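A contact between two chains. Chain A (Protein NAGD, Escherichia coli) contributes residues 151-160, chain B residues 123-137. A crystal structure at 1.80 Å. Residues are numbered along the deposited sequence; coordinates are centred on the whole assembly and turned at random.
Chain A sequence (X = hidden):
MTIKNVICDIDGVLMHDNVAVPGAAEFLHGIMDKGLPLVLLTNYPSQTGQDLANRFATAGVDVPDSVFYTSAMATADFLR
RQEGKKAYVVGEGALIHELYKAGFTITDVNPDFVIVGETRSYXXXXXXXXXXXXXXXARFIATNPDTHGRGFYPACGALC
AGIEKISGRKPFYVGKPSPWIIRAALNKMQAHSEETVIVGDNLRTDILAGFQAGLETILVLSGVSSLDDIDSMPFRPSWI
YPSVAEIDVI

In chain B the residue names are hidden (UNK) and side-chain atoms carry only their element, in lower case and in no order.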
# COMPACT_ATOMS: atom_id res chain seq x y z
N GLY A 151 -11.51 8.28 20.28
CA GLY A 151 -11.54 9.45 19.41
C GLY A 151 -10.44 9.29 18.38
O GLY A 151 -10.33 8.25 17.73
N PHE A 152 -9.61 10.32 18.23
CA PHE A 152 -8.51 10.26 17.29
C PHE A 152 -7.16 10.34 17.98
O PHE A 152 -6.18 10.83 17.42
CB PHE A 152 -8.66 11.37 16.24
CG PHE A 152 -9.85 11.18 15.35
CD1 PHE A 152 -11.01 11.93 15.54
CD2 PHE A 152 -9.83 10.22 14.34
CE1 PHE A 152 -12.14 11.73 14.74
CE2 PHE A 152 -10.95 10.01 13.53
CZ PHE A 152 -12.11 10.76 13.73
N TYR A 153 -7.13 9.84 19.21
CA TYR A 153 -5.92 9.80 20.01
C TYR A 153 -4.93 8.85 19.36
O TYR A 153 -5.24 7.68 19.12
CB TYR A 153 -6.24 9.27 21.41
CG TYR A 153 -6.86 10.28 22.35
CD1 TYR A 153 -7.63 11.34 21.87
CD2 TYR A 153 -6.70 10.15 23.73
CE1 TYR A 153 -8.22 12.25 22.75
CE2 TYR A 153 -7.29 11.05 24.61
CZ TYR A 153 -8.05 12.09 24.11
OH TYR A 153 -8.63 12.98 24.99
N PRO A 154 -3.71 9.33 19.06
CA PRO A 154 -2.72 8.44 18.44
C PRO A 154 -2.46 7.22 19.31
O PRO A 154 -2.38 7.32 20.53
CB PRO A 154 -1.49 9.34 18.32
CG PRO A 154 -2.09 10.72 18.14
CD PRO A 154 -3.19 10.70 19.18
N ALA A 155 -2.35 6.06 18.66
CA ALA A 155 -2.08 4.80 19.34
C ALA A 155 -0.81 4.23 18.71
O ALA A 155 -0.27 4.82 17.77
CB ALA A 155 -3.25 3.84 19.18
N CYS A 156 -0.36 3.09 19.21
CA CYS A 156 0.86 2.46 18.71
C CYS A 156 1.05 2.49 17.19
O CYS A 156 2.11 2.90 16.70
CB CYS A 156 0.92 1.01 19.19
SG CYS A 156 2.41 0.14 18.69
N GLY A 157 0.03 2.06 16.45
CA GLY A 157 0.12 2.03 15.00
C GLY A 157 0.49 3.37 14.39
O GLY A 157 1.24 3.42 13.40
N ALA A 158 -0.04 4.45 14.96
CA ALA A 158 0.24 5.79 14.46
C ALA A 158 1.67 6.22 14.78
O ALA A 158 2.31 6.94 14.01
CB ALA A 158 -0.76 6.78 15.06
N LEU A 159 2.18 5.79 15.93
CA LEU A 159 3.54 6.12 16.34
C LEU A 159 4.54 5.37 15.46
O LEU A 159 5.63 5.87 15.19
CB LEU A 159 3.77 5.76 17.81
CG LEU A 159 2.79 6.33 18.85
CD1 LEU A 159 3.39 6.18 20.24
CD2 LEU A 159 2.51 7.79 18.56
N CYS A 160 4.17 4.18 15.02
CA CYS A 160 5.06 3.40 14.16
C CYS A 160 5.12 3.94 12.74
O CYS A 160 6.14 3.82 12.06
CB CYS A 160 4.60 1.93 14.11
SG CYS A 160 4.87 1.00 15.63
N UNK B 123 5.07 16.48 17.87
CA UNK B 123 4.77 15.59 18.98
C UNK B 123 3.38 14.97 18.91
O UNK B 123 2.61 15.24 17.99
n UNK B 123 4.40 18.45 21.33
o UNK B 123 2.96 17.57 19.85
c UNK B 123 4.01 17.51 20.47
c UNK B 123 4.94 16.32 20.33
N UNK B 124 3.09 14.14 19.90
CA UNK B 124 1.82 13.44 20.03
C UNK B 124 0.62 14.39 19.91
O UNK B 124 -0.37 14.09 19.24
c UNK B 124 -2.59 10.52 22.49
c UNK B 124 0.82 10.36 21.32
c UNK B 124 -0.62 11.92 22.03
n UNK B 124 -0.36 9.73 21.63
c UNK B 124 -1.33 13.06 22.43
c UNK B 124 0.71 11.70 21.55
c UNK B 124 -1.26 10.67 22.06
c UNK B 124 -3.26 11.65 22.88
c UNK B 124 1.79 12.73 21.38
c UNK B 124 -2.65 12.91 22.85
N UNK B 125 0.71 15.54 20.58
CA UNK B 125 -0.38 16.51 20.54
C UNK B 125 -0.65 17.05 19.14
O UNK B 125 -1.80 17.17 18.73
c UNK B 125 -0.08 17.67 21.50
c UNK B 125 -0.11 17.24 22.95
o UNK B 125 -1.14 16.69 23.39
o UNK B 125 0.90 17.45 23.66
N UNK B 126 0.40 17.38 18.40
CA UNK B 126 0.25 17.89 17.04
C UNK B 126 -0.35 16.83 16.13
O UNK B 126 -1.23 17.11 15.33
c UNK B 126 4.55 20.92 17.60
c UNK B 126 2.17 19.59 17.12
c UNK B 126 1.60 18.33 16.48
s UNK B 126 3.67 20.11 16.27
N UNK B 127 0.14 15.60 16.26
CA UNK B 127 -0.37 14.51 15.43
C UNK B 127 -1.86 14.32 15.73
O UNK B 127 -2.66 14.14 14.82
c UNK B 127 0.03 12.07 14.79
c UNK B 127 0.37 13.20 15.75
c UNK B 127 2.38 10.68 15.37
s UNK B 127 0.61 10.44 15.32
N UNK B 128 -2.20 14.38 17.01
CA UNK B 128 -3.58 14.23 17.46
C UNK B 128 -4.49 15.30 16.86
O UNK B 128 -5.50 14.98 16.23
c UNK B 128 -6.63 14.88 20.94
c UNK B 128 -3.63 14.30 18.99
c UNK B 128 -5.02 14.32 19.55
c UNK B 128 -6.15 13.70 19.16
n UNK B 128 -7.14 14.06 20.04
n UNK B 128 -5.35 15.05 20.67
N UNK B 129 -4.13 16.56 17.06
CA UNK B 129 -4.94 17.66 16.54
C UNK B 129 -5.06 17.64 15.03
O UNK B 129 -6.14 17.81 14.48
c UNK B 129 -4.38 19.01 16.99
c UNK B 129 -3.92 21.00 20.24
n UNK B 129 -3.54 22.42 20.47
c UNK B 129 -4.12 20.72 18.77
c UNK B 129 -4.46 19.27 18.48
N UNK B 130 -3.93 17.43 14.35
CA UNK B 130 -3.94 17.39 12.89
C UNK B 130 -4.85 16.27 12.41
O UNK B 130 -5.66 16.46 11.50
c UNK B 130 -2.51 17.18 12.37
N UNK B 131 -4.74 15.10 13.03
CA UNK B 131 -5.56 13.96 12.65
C UNK B 131 -7.04 14.25 12.90
O UNK B 131 -7.89 13.93 12.08
c UNK B 131 -5.13 12.71 13.43
N UNK B 132 -7.33 14.88 14.04
CA UNK B 132 -8.69 15.23 14.39
C UNK B 132 -9.30 16.18 13.36
O UNK B 132 -10.42 15.96 12.89
c UNK B 132 -10.32 17.83 16.03
c UNK B 132 -8.71 15.90 15.77
o UNK B 132 -13.78 18.05 17.21
c UNK B 132 -12.32 16.16 17.00
c UNK B 132 -11.07 15.64 16.65
c UNK B 132 -11.56 18.36 16.38
c UNK B 132 -10.06 16.47 16.16
c UNK B 132 -12.55 17.52 16.86
N UNK B 133 -8.57 17.23 13.00
CA UNK B 133 -9.07 18.19 12.01
C UNK B 133 -9.24 17.58 10.62
O UNK B 133 -10.24 17.83 9.95
c UNK B 133 -6.88 21.39 14.93
c UNK B 133 -8.12 20.24 13.19
c UNK B 133 -8.08 21.80 15.52
c UNK B 133 -9.31 20.65 13.78
c UNK B 133 -8.15 19.41 11.93
c UNK B 133 -6.91 20.61 13.77
c UNK B 133 -9.29 21.43 14.95
N UNK B 134 -8.27 16.80 10.18
CA UNK B 134 -8.35 16.18 8.86
C UNK B 134 -9.51 15.21 8.83
O UNK B 134 -10.28 15.18 7.87
c UNK B 134 -7.03 15.44 8.51
c UNK B 134 -7.20 14.65 7.21
c UNK B 134 -5.90 16.45 8.35
N UNK B 135 -9.66 14.42 9.89
CA UNK B 135 -10.74 13.46 9.96
C UNK B 135 -12.09 14.17 9.92
O UNK B 135 -13.08 13.62 9.44
c UNK B 135 -10.63 12.64 11.23
N UNK B 136 -12.14 15.37 10.45
CA UNK B 136 -13.31 16.20 10.43
C UNK B 136 -13.52 17.10 9.24
O UNK B 136 -14.33 17.98 9.27
o UNK B 136 -15.19 15.74 12.89
c UNK B 136 -14.01 16.02 12.83
c UNK B 136 -13.52 16.93 11.75
n UNK B 136 -13.16 15.59 13.69
N UNK B 137 -12.80 16.84 8.17
CA UNK B 137 -12.96 17.62 6.95
C UNK B 137 -12.02 18.76 6.60
O UNK B 137 -12.22 19.42 5.58
O HOH W 1 -10.11 13.00 19.52

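Position 123 carries two carbons, the second bearing one oxygen and one nitrogen, and lies beyond reach of chain A: N123(B). It caps the helix, its OD1 accepting from the backbone N of position 126 at 2.9 Å.

Position 124 has one carbon, then fused five- and six-membered rings of eight carbons and one nitrogen, with CD of P154(A) over the six-membered ring: W124(B). That CD is 3.4 Å from CZ2, while NE1 gives a weak hydrogen bond to O of P154(A) at 3.3 Å. Tryptophan thus offers a broad face for proline and a donor for its carbonyl. Its edge also points toward the face of Y153(A).

Position 125, two carbons ending in two oxygens, is D125(B), exposed and without contact. Position 126, two carbons, a sulfur and a carbon, is M126(B), likewise out of reach.

Position 127 repeats that unbranched chain but points toward chain A, its sulfur against P154(A) and A158(A): M127(B). SD lies 3.8 Å from CB of P154(A) and 3.9 Å from CB of A158(A), and CE 4.3 Å from CD2 of L159(A). A long, flexible apolar chain suits this buried spot.

Position 128 has one carbon and a five-membered ring of three carbons and two nitrogens, met by the edge of Y153(A): H128(B). CD1 of Y153(A) is 3.3 Å from NE2. A water bridges NE2, at 3.2 Å, and N of F152(A), at 3.0 Å, accepting from the latter. Histidine supplies both a flat face for tyrosine and a nitrogen for water.

Position 129, four carbons ending in nitrogen, is K129(B), directed away. Position 130, a single carbon, is A130(B), buried but out of reach. Position 131, again one carbon, points toward chain A, its CB 4.5 Å from O of F152(A): A131(B).

Position 132, one carbon then a six-carbon ring bearing an oxygen, touches F152(A): Y132(B). Its CD1 meets CD1 of F152(A) at 3.9 Å; tyrosine's ring carbons pack there while the residue stays exposed. Position 133, the same without oxygen, is F133(B), pointing away. Position 134, one carbon carrying two more, is V134(B), buried and out of reach.

Position 135 has one carbon, over the face of the F152(A) ring, 3.5 Å from CZ: A135(B). Its small methyl lets the ring approach closely. Position 136 has two carbons, an oxygen and a nitrogen, the nitrogen 4.1 Å from CE1 of F152(A): N136(B). ND2 donates to O of Y132(B) at 2.9 Å just past the helix. Position 137 has no side chain: G137(B), whose backbone angles call for glycine.

The contact lays F152(A)–P154(A) along one helix, with A158(A) and L159(A) adding apolar contacts. Packing dominates, supplemented by one weak direct hydrogen bond and a water bridge.

Chain B 123-137: NWDMMHKAAYFVANG
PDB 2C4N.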